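Slr0280 protein (Synechocystis sp., PDB 5H3K) is of unknown function but carries a phosphodiester glycosidase (NAGPA-family) domain, so it may hydrolyse a sugar phosphodiester. Local coordinates at residues N347-G352 against I424-N429; Q357-S362 against T416-P421; Q396-N401 against N468-G473; V432-N437 against A442-P447. All blocks are in the same frame, centred on the assembly; numbering follows the deposited sequence.

Overall arrangement
All four contacts lie on one side of the chain's centre, and interactions 2, 3 and 4 reach the same mixed beta sheet. Interactions 1 and 2, with centres about 15 Å apart, are joined directly: Leu-349 packs on Trp-419, and Ser-362 OG is hydrogen-bonded to Gly-352 O. Interaction 1 also meets interaction 4, about 17 Å away between centres, where the backbones of Asn-429 and Pro-447 probably hydrogen-bond. Interactions 3 and 4 are the closest pair, about 13 Å between centres, and touch through Ile-470 CD1 and Tyr-433 CE2, 3.7 Å apart. Interactions 2 and 3 stay separate, their nearest atoms about 9 Å apart. No ligand or catalytic site is established here.

Interaction 1: residues N347-G352 against I424-N429; sequences NQLPLG and IPLSDN
Leu-349 and Leu-426 form a small apolar bridge between a beta bulge and a loop. The bulge is of the G1 type, Gln-348 and Leu-349 both lying opposite Asn-344 in a short two-stranded ribbon; the loop, residues 424-429, runs from the short strand 422-423 to strand 430-436 of the larger mixed sheet.

The apolar part of the contact is a meeting of methyl groups. The two leucines reach toward each other tip to tip, and CD1 of Leu-349 lies 3.6 Å from CD2 of Leu-426. Each has CG anti to its own carbonyl carbon (chi1 -58° for Leu-349 and -65° for Leu-426), which carries the branched ends into the gap between two well separated backbones. Trp-419 and Gln-320 also pack on Leu-349, while Val-408 and Arg-466 touch Leu-426, extending the cluster beyond this pair.

No hydrogen bond crosses between the segments; the polar bonding lies within 347-352 and sets the asparagine in place. Asn-347 closes an Asx turn: its OD1 accepts from Leu-349 N at 3.2 Å, with the donor above the carbonyl plane. This bond ties the amide to the backbone two residues on and would limit its rotation. The other end of that amide comes to the leucine tip, the two side chains crossing at about a right angle, and Asn-347 ND2 stands 4.2 Å from Leu-426 CD2.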
loop_
_atom_site.group_PDB
_atom_site.type_symbol
_atom_site.label_atom_id
_atom_site.label_comp_id
_atom_site.label_asym_id
_atom_site.label_seq_id
_atom_site.Cartn_x
_atom_site.Cartn_y
_atom_site.Cartn_z
ATOM N N ASN A 347 -10.442 4.260 -16.582
ATOM C CA ASN A 347 -11.276 3.053 -16.718
ATOM C C ASN A 347 -10.955 1.957 -15.703
ATOM O O ASN A 347 -11.514 0.846 -15.768
ATOM C CB ASN A 347 -11.220 2.496 -18.150
ATOM C CG ASN A 347 -9.815 2.155 -18.595
ATOM O OD1 ASN A 347 -8.910 1.990 -17.769
ATOM N ND2 ASN A 347 -9.619 2.035 -19.908
ATOM N N GLN A 348 -10.055 2.282 -14.773
ATOM C CA GLN A 348 -9.612 1.381 -13.702
ATOM C C GLN A 348 -9.023 0.057 -14.197
ATOM O O GLN A 348 -9.202 -0.984 -13.556
ATOM C CB GLN A 348 -10.727 1.074 -12.702
ATOM C CG GLN A 348 -11.473 2.252 -12.124
ATOM C CD GLN A 348 -12.970 2.027 -12.253
ATOM O OE1 GLN A 348 -13.558 1.175 -11.562
ATOM N NE2 GLN A 348 -13.583 2.732 -13.195
ATOM N N LEU A 349 -8.300 0.101 -15.309
ATOM C CA LEU A 349 -7.634 -1.092 -15.830
ATOM C C LEU A 349 -6.130 -1.110 -15.535
ATOM O O LEU A 349 -5.460 -0.080 -15.597
ATOM C CB LEU A 349 -7.841 -1.200 -17.336
ATOM C CG LEU A 349 -9.309 -1.239 -17.755
ATOM C CD1 LEU A 349 -9.386 -1.422 -19.274
ATOM C CD2 LEU A 349 -10.044 -2.351 -17.019
ATOM N N PRO A 350 -5.581 -2.303 -15.271
ATOM C CA PRO A 350 -4.144 -2.459 -15.027
ATOM C C PRO A 350 -3.300 -2.272 -16.295
ATOM O O PRO A 350 -3.712 -2.638 -17.403
ATOM C CB PRO A 350 -4.035 -3.904 -14.516
ATOM C CG PRO A 350 -5.210 -4.614 -15.152
ATOM C CD PRO A 350 -6.308 -3.591 -15.221
ATOM N N LEU A 351 -2.122 -1.683 -16.115
ATOM C CA LEU A 351 -1.149 -1.485 -17.189
ATOM C C LEU A 351 0.192 -2.082 -16.750
ATOM O O LEU A 351 1.046 -1.375 -16.207
ATOM C CB LEU A 351 -0.979 0.012 -17.454
ATOM C CG LEU A 351 -2.266 0.733 -17.888
ATOM C CD1 LEU A 351 -2.052 2.234 -17.930
ATOM C CD2 LEU A 351 -2.698 0.210 -19.263
ATOM N N GLY A 352 0.379 -3.385 -16.950
ATOM C CA GLY A 352 1.633 -4.030 -16.580
ATOM C C GLY A 352 1.404 -5.347 -15.863
ATOM O O GLY A 352 0.283 -5.651 -15.447
ATOM N N ILE A 424 -15.144 -5.447 -22.731
ATOM C CA ILE A 424 -15.696 -4.329 -23.488
ATOM C C ILE A 424 -14.583 -3.787 -24.366
ATOM O O ILE A 424 -13.487 -3.526 -23.862
ATOM C CB ILE A 424 -16.175 -3.204 -22.542
ATOM C CG1 ILE A 424 -17.277 -3.712 -21.619
ATOM C CG2 ILE A 424 -16.640 -1.996 -23.337
ATOM C CD1 ILE A 424 -17.675 -2.727 -20.537
ATOM N N PRO A 425 -14.845 -3.614 -25.680
ATOM C CA PRO A 425 -13.740 -3.249 -26.580
ATOM C C PRO A 425 -13.064 -1.944 -26.173
ATOM O O PRO A 425 -13.746 -1.000 -25.778
ATOM C CB PRO A 425 -14.409 -3.124 -27.962
ATOM C CG PRO A 425 -15.881 -3.122 -27.711
ATOM C CD PRO A 425 -16.113 -3.821 -26.407
ATOM N N LEU A 426 -11.737 -1.911 -26.254
ATOM C CA LEU A 426 -10.972 -0.751 -25.815
ATOM C C LEU A 426 -10.538 0.102 -26.992
ATOM O O LEU A 426 -10.010 1.196 -26.811
ATOM C CB LEU A 426 -9.749 -1.193 -25.013
ATOM C CG LEU A 426 -9.972 -1.898 -23.678
ATOM C CD1 LEU A 426 -8.653 -2.442 -23.136
ATOM C CD2 LEU A 426 -10.606 -0.941 -22.678
ATOM N N SER A 427 -10.740 -0.407 -28.202
ATOM C CA SER A 427 -10.437 0.346 -29.420
ATOM C C SER A 427 -11.514 0.064 -30.467
ATOM O O SER A 427 -12.287 -0.886 -30.318
ATOM C CB SER A 427 -9.054 -0.012 -29.974
ATOM O OG SER A 427 -9.015 -1.335 -30.498
ATOM N N ASP A 428 -11.581 0.891 -31.507
ATOM C CA ASP A 428 -12.550 0.670 -32.579
ATOM C C ASP A 428 -12.087 -0.428 -33.530
ATOM O O ASP A 428 -10.887 -0.690 -33.650
ATOM C CB ASP A 428 -12.780 1.945 -33.393
ATOM C CG ASP A 428 -13.411 3.050 -32.590
ATOM O OD1 ASP A 428 -13.333 4.214 -33.046
ATOM O OD2 ASP A 428 -13.984 2.761 -31.516
ATOM N N ASN A 429 -13.050 -1.058 -34.200
ATOM C CA ASN A 429 -12.780 -2.016 -35.264
ATOM C C ASN A 429 -11.954 -3.219 -34.807
ATOM O O ASN A 429 -11.007 -3.629 -35.477
ATOM C CB ASN A 429 -12.122 -1.313 -36.459
ATOM C CG ASN A 429 -12.942 -0.133 -36.961
ATOM O OD1 ASN A 429 -14.169 -0.200 -37.022
ATOM N ND2 ASN A 429 -12.266 0.960 -37.301
#

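Interaction 2: residues Q357-S362 against T416-P421; sequences QQNWRS and TPAWGP
The backbones of Trp-360 and Arg-361 meet Ala-418 where strand 359-362 turns a corner at a classic beta bulge, Arg-361 and Ser-362 both facing Val-354. Opposite them, residues 417-419 form a short turn with helical backbone angles, in which Trp-419 N bonds to Thr-416 O at 3.0 Å. Among CA atoms the nearest pair is Arg-361 and Ala-418, 5.3 Å apart. No direct hydrogen bond crosses between the segments; two waters link them instead.

Ala-418 directs its methyl group at the strand, with CB 3.4 Å from Trp-360 O. That carbonyl accepts its hydrogen bonds from Asn-404 ND2 and from a water that hydrogen-bonds to Thr-416 OG1. The second water grips three atoms at the corner: it donates to Arg-361 O and Ala-418 O and accepts from Arg-361 NE at 2.6 Å, lying in the guanidinium plane at its edge.

The arginine starts away from the turn, but bends at chi2 (-75°) and chi3 (-53°) bring its end back toward Ala-418. Beyond the water, NH2 bonds to Asn-315 O, with weak bonds from NH2 to Met-318 O and from NH1 to Pro-316 O. The direct approach to the turn is oblique and long, Arg-361 NE lying 3.9 Å from Ala-418 O; the bridging water completes the link, donating to Ala-418 O over 2.6 Å.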
loop_
_atom_site.group_PDB
_atom_site.type_symbol
_atom_site.label_atom_id
_atom_site.label_comp_id
_atom_site.label_asym_id
_atom_site.label_seq_id
_atom_site.Cartn_x
_atom_site.Cartn_y
_atom_site.Cartn_z
ATOM N N GLN A 357 0.565 -17.444 -8.095
ATOM C CA GLN A 357 0.366 -18.892 -8.240
ATOM C C GLN A 357 0.186 -19.328 -9.703
ATOM O O GLN A 357 -0.701 -20.126 -10.033
ATOM C CB GLN A 357 -0.770 -19.373 -7.314
ATOM C CG GLN A 357 -0.503 -18.970 -5.850
ATOM C CD GLN A 357 -1.578 -19.435 -4.870
ATOM O OE1 GLN A 357 -1.370 -19.426 -3.657
ATOM N NE2 GLN A 357 -2.727 -19.836 -5.391
ATOM N N GLN A 358 1.041 -18.773 -10.565
ATOM C CA GLN A 358 1.061 -19.012 -12.013
ATOM C C GLN A 358 -0.206 -18.578 -12.743
ATOM O O GLN A 358 -0.447 -18.985 -13.876
ATOM C CB GLN A 358 1.389 -20.477 -12.348
ATOM C CG GLN A 358 2.800 -20.911 -11.958
ATOM C CD GLN A 358 3.252 -22.188 -12.674
ATOM O OE1 GLN A 358 2.865 -22.454 -13.813
ATOM N NE2 GLN A 358 4.085 -22.971 -12.003
ATOM N N ASN A 359 -1.007 -17.757 -12.084
ATOM C CA ASN A 359 -2.220 -17.194 -12.672
ATOM C C ASN A 359 -2.008 -15.721 -13.041
ATOM O O ASN A 359 -1.796 -14.868 -12.169
ATOM C CB ASN A 359 -3.371 -17.326 -11.667
ATOM C CG ASN A 359 -4.686 -16.835 -12.223
ATOM O OD1 ASN A 359 -5.030 -17.105 -13.377
ATOM N ND2 ASN A 359 -5.432 -16.094 -11.405
ATOM N N TRP A 360 -2.075 -15.412 -14.333
ATOM C CA TRP A 360 -1.789 -14.057 -14.804
ATOM C C TRP A 360 -3.018 -13.165 -14.769
ATOM O O TRP A 360 -3.956 -13.335 -15.552
ATOM C CB TRP A 360 -1.191 -14.107 -16.213
ATOM C CG TRP A 360 0.202 -14.639 -16.175
ATOM C CD1 TRP A 360 0.578 -15.939 -16.001
ATOM C CD2 TRP A 360 1.413 -13.876 -16.268
ATOM N NE1 TRP A 360 1.956 -16.033 -15.989
ATOM C CE2 TRP A 360 2.489 -14.783 -16.155
ATOM C CE3 TRP A 360 1.689 -12.516 -16.430
ATOM C CZ2 TRP A 360 3.832 -14.368 -16.205
ATOM C CZ3 TRP A 360 3.019 -12.108 -16.488
ATOM C CH2 TRP A 360 4.069 -13.027 -16.383
ATOM N N ARG A 361 -3.007 -12.214 -13.850
ATOM C CA ARG A 361 -4.113 -11.276 -13.705
ATOM C C ARG A 361 -4.000 -10.153 -14.739
ATOM O O ARG A 361 -5.011 -9.631 -15.211
ATOM C CB ARG A 361 -4.123 -10.694 -12.295
ATOM C CG ARG A 361 -4.251 -11.737 -11.180
ATOM C CD ARG A 361 -5.672 -12.293 -11.059
ATOM N NE ARG A 361 -6.699 -11.253 -10.932
ATOM C CZ ARG A 361 -7.193 -10.804 -9.775
ATOM N NH1 ARG A 361 -6.744 -11.276 -8.613
ATOM N NH2 ARG A 361 -8.136 -9.864 -9.777
ATOM N N SER A 362 -2.767 -9.782 -15.079
ATOM C CA SER A 362 -2.512 -8.723 -16.049
ATOM C C SER A 362 -1.154 -8.965 -16.694
ATOM O O SER A 362 -0.223 -9.377 -16.020
ATOM C CB SER A 362 -2.541 -7.367 -15.350
ATOM O OG SER A 362 -2.520 -6.329 -16.320
ATOM N N THR A 416 -8.622 -13.687 -20.546
ATOM C CA THR A 416 -9.003 -14.935 -19.889
ATOM C C THR A 416 -9.972 -14.603 -18.756
ATOM O O THR A 416 -10.245 -13.424 -18.508
ATOM C CB THR A 416 -7.773 -15.686 -19.364
ATOM O OG1 THR A 416 -7.275 -15.043 -18.177
ATOM C CG2 THR A 416 -6.692 -15.744 -20.427
ATOM N N PRO A 417 -10.530 -15.628 -18.085
ATOM C CA PRO A 417 -11.417 -15.312 -16.962
ATOM C C PRO A 417 -10.770 -14.488 -15.845
ATOM O O PRO A 417 -11.506 -13.864 -15.087
ATOM C CB PRO A 417 -11.807 -16.695 -16.437
ATOM C CG PRO A 417 -11.824 -17.543 -17.667
ATOM C CD PRO A 417 -10.662 -17.039 -18.497
ATOM N N ALA A 418 -9.440 -14.487 -15.736
ATOM C CA ALA A 418 -8.772 -13.593 -14.778
ATOM C C ALA A 418 -9.114 -12.109 -14.984
ATOM O O ALA A 418 -9.100 -11.319 -14.032
ATOM C CB ALA A 418 -7.257 -13.807 -14.795
ATOM N N TRP A 419 -9.414 -11.718 -16.221
ATOM C CA TRP A 419 -9.815 -10.349 -16.523
ATOM C C TRP A 419 -11.143 -10.012 -15.860
ATOM O O TRP A 419 -11.346 -8.904 -15.370
ATOM C CB TRP A 419 -9.934 -10.171 -18.039
ATOM C CG TRP A 419 -10.297 -8.789 -18.532
ATOM C CD1 TRP A 419 -11.492 -8.390 -19.065
ATOM C CD2 TRP A 419 -9.439 -7.642 -18.573
ATOM N NE1 TRP A 419 -11.432 -7.064 -19.427
ATOM C CE2 TRP A 419 -10.184 -6.588 -19.145
ATOM C CE3 TRP A 419 -8.115 -7.408 -18.184
ATOM C CZ2 TRP A 419 -9.638 -5.308 -19.331
ATOM C CZ3 TRP A 419 -7.582 -6.135 -18.370
ATOM C CH2 TRP A 419 -8.340 -5.106 -18.937
ATOM N N GLY A 420 -12.049 -10.985 -15.854
ATOM C CA GLY A 420 -13.400 -10.785 -15.371
ATOM C C GLY A 420 -14.371 -11.626 -16.183
ATOM O O GLY A 420 -13.955 -12.431 -17.024
ATOM N N PRO A 421 -15.670 -11.468 -15.912
ATOM C CA PRO A 421 -16.731 -12.172 -16.641
ATOM C C PRO A 421 -16.954 -11.635 -18.053
ATOM O O PRO A 421 -17.492 -12.365 -18.884
ATOM C CB PRO A 421 -17.978 -11.906 -15.780
ATOM C CG PRO A 421 -17.435 -11.670 -14.400
ATOM C CD PRO A 421 -16.163 -10.889 -14.649
HETATM O O HOH W 1 -5.143 -15.993 -16.733
HETATM O O HOH W 2 -7.234 -9.822 -13.093
#

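Interaction 3: residues Q396-N401 against N468-G473; sequences QRLTAN and NQIPAG
Leu-398 packs against Ile-470 and Pro-471, where strand 397-403 of the mixed beta sheet meets the loop that connects strands 460-466 and 481-488. The contact is wholly apolar between the two segments, without a hydrogen bond.

Its inner part joins two buried side chains. Leu-398 and Ile-470 cross at about a right angle, and CD1 of the leucine lies 4.0 Å from CG2 of the isoleucine. With CG1 beside the backbone N (chi1 -59°), CG2 stands anti to it and is the branch that meets the leucine. Leu-475 packs on both residues, and Ile-412 of strand 411-415 also contacts Ile-470. Asp-465 also holds the loop, OD1 accepting from Gln-469 N and OD2 from Ile-470 N.

The outer part is the solvent side: Pro-471 is exposed and less of it is buried by the strand than of Ile-470. It slides past the other branch of the leucine in the opposite direction, with Leu-398 CD2 4.1 Å from the ring carbon CD of Pro-471.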
loop_
_atom_site.group_PDB
_atom_site.type_symbol
_atom_site.label_atom_id
_atom_site.label_comp_id
_atom_site.label_asym_id
_atom_site.label_seq_id
_atom_site.Cartn_x
_atom_site.Cartn_y
_atom_site.Cartn_z
ATOM N N GLN A 396 -0.507 -24.047 -37.686
ATOM C CA GLN A 396 -0.265 -22.609 -37.843
ATOM C C GLN A 396 -0.013 -21.950 -36.488
ATOM O O GLN A 396 -0.561 -22.378 -35.468
ATOM C CB GLN A 396 -1.461 -21.913 -38.497
ATOM C CG GLN A 396 -1.511 -21.961 -40.017
ATOM C CD GLN A 396 -2.932 -22.119 -40.534
ATOM O OE1 GLN A 396 -3.459 -23.233 -40.590
ATOM N NE2 GLN A 396 -3.567 -21.012 -40.894
ATOM N N ARG A 397 0.805 -20.901 -36.481
ATOM C CA ARG A 397 1.127 -20.200 -35.243
ATOM C C ARG A 397 0.718 -18.733 -35.298
ATOM O O ARG A 397 0.892 -18.072 -36.317
ATOM C CB ARG A 397 2.627 -20.299 -34.957
ATOM C CG ARG A 397 3.112 -21.695 -34.659
ATOM C CD ARG A 397 4.598 -21.705 -34.423
ATOM N NE ARG A 397 4.919 -22.552 -33.281
ATOM C CZ ARG A 397 5.738 -22.211 -32.291
ATOM N NH1 ARG A 397 6.346 -21.030 -32.297
ATOM N NH2 ARG A 397 5.949 -23.057 -31.288
ATOM N N LEU A 398 0.178 -18.228 -34.191
ATOM C CA LEU A 398 -0.029 -16.797 -34.033
ATOM C C LEU A 398 0.679 -16.381 -32.748
ATOM O O LEU A 398 0.751 -17.162 -31.791
ATOM C CB LEU A 398 -1.520 -16.462 -33.913
ATOM C CG LEU A 398 -2.432 -16.698 -35.119
ATOM C CD1 LEU A 398 -3.903 -16.500 -34.737
ATOM C CD2 LEU A 398 -2.041 -15.772 -36.259
ATOM N N THR A 399 1.203 -15.162 -32.716
ATOM C CA THR A 399 1.829 -14.664 -31.494
ATOM C C THR A 399 0.944 -13.583 -30.904
ATOM O O THR A 399 0.607 -12.609 -31.578
ATOM C CB THR A 399 3.227 -14.083 -31.732
ATOM O OG1 THR A 399 3.105 -12.791 -32.336
ATOM C CG2 THR A 399 4.045 -14.996 -32.630
ATOM N N ALA A 400 0.542 -13.772 -29.651
ATOM C CA ALA A 400 -0.222 -12.757 -28.943
ATOM C C ALA A 400 0.729 -12.008 -28.008
ATOM O O ALA A 400 1.486 -12.627 -27.259
ATOM C CB ALA A 400 -1.343 -13.406 -28.159
ATOM N N ASN A 401 0.700 -10.682 -28.058
ATOM C CA ASN A 401 1.647 -9.887 -27.284
ATOM C C ASN A 401 1.036 -9.117 -26.116
ATOM O O ASN A 401 1.746 -8.389 -25.411
ATOM C CB ASN A 401 2.390 -8.910 -28.203
ATOM C CG ASN A 401 3.343 -9.613 -29.151
ATOM O OD1 ASN A 401 3.294 -9.401 -30.365
ATOM N ND2 ASN A 401 4.209 -10.464 -28.603
ATOM N N ASN A 468 -6.231 -5.886 -37.644
ATOM C CA ASN A 468 -6.247 -6.983 -38.617
ATOM C C ASN A 468 -4.941 -7.761 -38.722
ATOM O O ASN A 468 -4.378 -7.907 -39.810
ATOM C CB ASN A 468 -6.646 -6.462 -40.003
ATOM C CG ASN A 468 -8.071 -5.961 -40.040
ATOM O OD1 ASN A 468 -9.013 -6.737 -39.885
ATOM N ND2 ASN A 468 -8.240 -4.660 -40.247
ATOM N N GLN A 469 -4.462 -8.264 -37.591
ATOM C CA GLN A 469 -3.191 -8.970 -37.564
ATOM C C GLN A 469 -3.364 -10.460 -37.828
ATOM O O GLN A 469 -2.381 -11.186 -38.000
ATOM C CB GLN A 469 -2.499 -8.747 -36.221
ATOM C CG GLN A 469 -2.315 -7.282 -35.882
ATOM C CD GLN A 469 -1.410 -6.577 -36.870
ATOM O OE1 GLN A 469 -0.218 -6.867 -36.946
ATOM N NE2 GLN A 469 -1.974 -5.654 -37.640
ATOM N N ILE A 470 -4.616 -10.912 -37.837
ATOM C CA ILE A 470 -4.901 -12.337 -37.995
ATOM C C ILE A 470 -5.394 -12.624 -39.409
ATOM O O ILE A 470 -6.482 -12.183 -39.787
ATOM C CB ILE A 470 -5.947 -12.845 -36.960
ATOM C CG1 ILE A 470 -5.447 -12.611 -35.529
ATOM C CG2 ILE A 470 -6.226 -14.328 -37.167
ATOM C CD1 ILE A 470 -6.388 -13.119 -34.439
ATOM N N PRO A 471 -4.588 -13.361 -40.191
ATOM C CA PRO A 471 -4.920 -13.724 -41.575
ATOM C C PRO A 471 -6.248 -14.459 -41.630
ATOM O O PRO A 471 -6.575 -15.205 -40.700
ATOM C CB PRO A 471 -3.788 -14.676 -41.972
ATOM C CG PRO A 471 -2.649 -14.342 -41.054
ATOM C CD PRO A 471 -3.305 -13.941 -39.754
ATOM N N ALA A 472 -7.009 -14.256 -42.702
ATOM C CA ALA A 472 -8.321 -14.879 -42.834
ATOM C C ALA A 472 -8.240 -16.402 -42.844
ATOM O O ALA A 472 -7.294 -16.992 -43.381
ATOM C CB ALA A 472 -9.038 -14.372 -44.082
ATOM N N GLY A 473 -9.228 -17.028 -42.213
ATOM C CA GLY A 473 -9.369 -18.471 -42.249
ATOM C C GLY A 473 -8.525 -19.237 -41.249
ATOM O O GLY A 473 -8.725 -20.439 -41.074
#

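Interaction 4: residues V432-N437 against A442-P447; sequences VYVVQN and AQYPLP
Tyr-433 and Gln-443 lie side by side across an antiparallel beta hairpin formed by strands 430-436 and 439-446. They are a non-hydrogen-bonded pair, their CA atoms 4.5 Å apart, and their side chains point the same way from the sheet. The glutamine, extended beyond CG with CG anti to the backbone N (chi1 168°), runs alongside the tyrosine ring. Its CG makes an off-centre CH-pi contact, 4.3 Å from the ring centroid of Tyr-433. Farther out, the amide plane is turned 37° from the ring plane. Gln-443 NE2 comes near the phenol oxygen at too poor an angle to bond, and donates instead to Gln-431 OE1.

Val-432, Val-434, Ala-442 and Tyr-444 project from the opposite face. Val-432 approaches the edge of the Tyr-444 ring near its plane, and its CG1 is 3.8 Å from Tyr-444 CB. The same methyl, placed between the backbone N and the carbonyl carbon, also packs on Leu-446. Two residues on, on the same face, Val-434 CG2 touches both the Ala-442 methyl and the tyrosine ring. Met-454 contacts Val-432, Val-434, Tyr-444 and Leu-446, drawing this row together.

Backbone bonds fix the register. Val-432 and Tyr-444 bond reciprocally, while Val-434 N donates to Ala-442 O. The straightest of the three bonds runs from Val-432 N to Tyr-444 O, 2.8 Å long with an N-H...O angle of 179°.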
loop_
_atom_site.group_PDB
_atom_site.type_symbol
_atom_site.label_atom_id
_atom_site.label_comp_id
_atom_site.label_asym_id
_atom_site.label_seq_id
_atom_site.Cartn_x
_atom_site.Cartn_y
_atom_site.Cartn_z
ATOM N N VAL A 432 -13.191 -10.185 -32.547
ATOM C CA VAL A 432 -13.084 -11.118 -31.426
ATOM C C VAL A 432 -13.320 -12.557 -31.869
ATOM O O VAL A 432 -14.227 -12.833 -32.665
ATOM C CB VAL A 432 -14.023 -10.747 -30.243
ATOM C CG1 VAL A 432 -15.479 -10.709 -30.684
ATOM C CG2 VAL A 432 -13.839 -11.732 -29.059
ATOM N N TYR A 433 -12.493 -13.467 -31.350
ATOM C CA TYR A 433 -12.690 -14.898 -31.543
ATOM C C TYR A 433 -12.954 -15.509 -30.185
ATOM O O TYR A 433 -12.135 -15.366 -29.262
ATOM C CB TYR A 433 -11.449 -15.531 -32.179
ATOM C CG TYR A 433 -11.082 -14.904 -33.506
ATOM C CD1 TYR A 433 -11.450 -15.500 -34.707
ATOM C CD2 TYR A 433 -10.382 -13.702 -33.563
ATOM C CE1 TYR A 433 -11.118 -14.917 -35.930
ATOM C CE2 TYR A 433 -10.049 -13.110 -34.779
ATOM C CZ TYR A 433 -10.418 -13.723 -35.955
ATOM O OH TYR A 433 -10.075 -13.134 -37.151
ATOM N N VAL A 434 -14.104 -16.165 -30.053
ATOM C CA VAL A 434 -14.486 -16.791 -28.796
ATOM C C VAL A 434 -13.921 -18.208 -28.745
ATOM O O VAL A 434 -14.116 -18.996 -29.677
ATOM C CB VAL A 434 -16.017 -16.830 -28.624
ATOM C CG1 VAL A 434 -16.378 -17.411 -27.271
ATOM C CG2 VAL A 434 -16.603 -15.437 -28.776
ATOM N N VAL A 435 -13.205 -18.524 -27.668
ATOM C CA VAL A 435 -12.628 -19.856 -27.485
ATOM C C VAL A 435 -13.262 -20.516 -26.262
ATOM O O VAL A 435 -13.337 -19.917 -25.185
ATOM C CB VAL A 435 -11.088 -19.796 -27.338
ATOM C CG1 VAL A 435 -10.512 -21.200 -27.223
ATOM C CG2 VAL A 435 -10.466 -19.059 -28.525
ATOM N N GLN A 436 -13.764 -21.735 -26.440
ATOM C CA GLN A 436 -14.340 -22.497 -25.337
ATOM C C GLN A 436 -13.777 -23.893 -25.386
ATOM O O GLN A 436 -13.815 -24.533 -26.429
ATOM C CB GLN A 436 -15.863 -22.557 -25.446
ATOM C CG GLN A 436 -16.553 -21.216 -25.359
ATOM C CD GLN A 436 -18.064 -21.325 -25.479
ATOM O OE1 GLN A 436 -18.640 -21.069 -26.543
ATOM N NE2 GLN A 436 -18.715 -21.703 -24.386
ATOM N N ASN A 437 -13.219 -24.351 -24.272
ATOM C CA ASN A 437 -12.620 -25.680 -24.208
ATOM C C ASN A 437 -11.649 -25.924 -25.362
ATOM O O ASN A 437 -11.709 -26.960 -26.034
ATOM C CB ASN A 437 -13.697 -26.767 -24.186
ATOM C CG ASN A 437 -13.172 -28.081 -23.655
ATOM O OD1 ASN A 437 -12.319 -28.102 -22.764
ATOM N ND2 ASN A 437 -13.659 -29.188 -24.211
ATOM N N ALA A 442 -16.915 -18.930 -32.087
ATOM C CA ALA A 442 -17.546 -17.781 -32.736
ATOM C C ALA A 442 -16.525 -16.714 -33.114
ATOM O O ALA A 442 -15.428 -16.679 -32.558
ATOM C CB ALA A 442 -18.638 -17.194 -31.832
ATOM N N GLN A 443 -16.879 -15.872 -34.082
ATOM C CA GLN A 443 -16.097 -14.684 -34.428
ATOM C C GLN A 443 -17.076 -13.536 -34.641
ATOM O O GLN A 443 -18.112 -13.725 -35.288
ATOM C CB GLN A 443 -15.266 -14.900 -35.700
ATOM C CG GLN A 443 -14.656 -13.613 -36.280
ATOM C CD GLN A 443 -13.869 -13.842 -37.568
ATOM O OE1 GLN A 443 -13.802 -14.961 -38.078
ATOM N NE2 GLN A 443 -13.271 -12.773 -38.102
ATOM N N TYR A 444 -16.767 -12.366 -34.078
ATOM C CA TYR A 444 -17.610 -11.179 -34.239
ATOM C C TYR A 444 -16.762 -9.929 -34.399
ATOM O O TYR A 444 -15.667 -9.840 -33.837
ATOM C CB TYR A 444 -18.490 -10.940 -33.011
ATOM C CG TYR A 444 -19.324 -12.096 -32.555
ATOM C CD1 TYR A 444 -20.460 -12.481 -33.257
ATOM C CD2 TYR A 444 -19.011 -12.776 -31.390
ATOM C CE1 TYR A 444 -21.242 -13.539 -32.822
ATOM C CE2 TYR A 444 -19.786 -13.833 -30.945
ATOM C CZ TYR A 444 -20.900 -14.213 -31.665
ATOM O OH TYR A 444 -21.667 -15.266 -31.210
ATOM N N PRO A 445 -17.283 -8.935 -35.140
ATOM C CA PRO A 445 -16.648 -7.618 -35.138
ATOM C C PRO A 445 -17.083 -6.859 -33.891
ATOM O O PRO A 445 -18.212 -7.041 -33.430
ATOM C CB PRO A 445 -17.233 -6.956 -36.387
ATOM C CG PRO A 445 -18.619 -7.559 -36.489
ATOM C CD PRO A 445 -18.460 -8.988 -36.031
ATOM N N LEU A 446 -16.183 -6.060 -33.327
ATOM C CA LEU A 446 -16.531 -5.145 -32.247
ATOM C C LEU A 446 -16.151 -3.764 -32.754
ATOM O O LEU A 446 -15.009 -3.327 -32.572
ATOM C CB LEU A 446 -15.751 -5.474 -30.972
ATOM C CG LEU A 446 -15.963 -6.855 -30.369
ATOM C CD1 LEU A 446 -14.986 -7.085 -29.203
ATOM C CD2 LEU A 446 -17.401 -7.012 -29.913
ATOM N N PRO A 447 -17.099 -3.076 -33.412
ATOM C CA PRO A 447 -16.729 -1.896 -34.197
ATOM C C PRO A 447 -16.396 -0.682 -33.339
ATOM O O PRO A 447 -15.582 0.136 -33.754
ATOM C CB PRO A 447 -17.996 -1.617 -35.008
ATOM C CG PRO A 447 -19.102 -2.094 -34.125
ATOM C CD PRO A 447 -18.556 -3.306 -33.414
#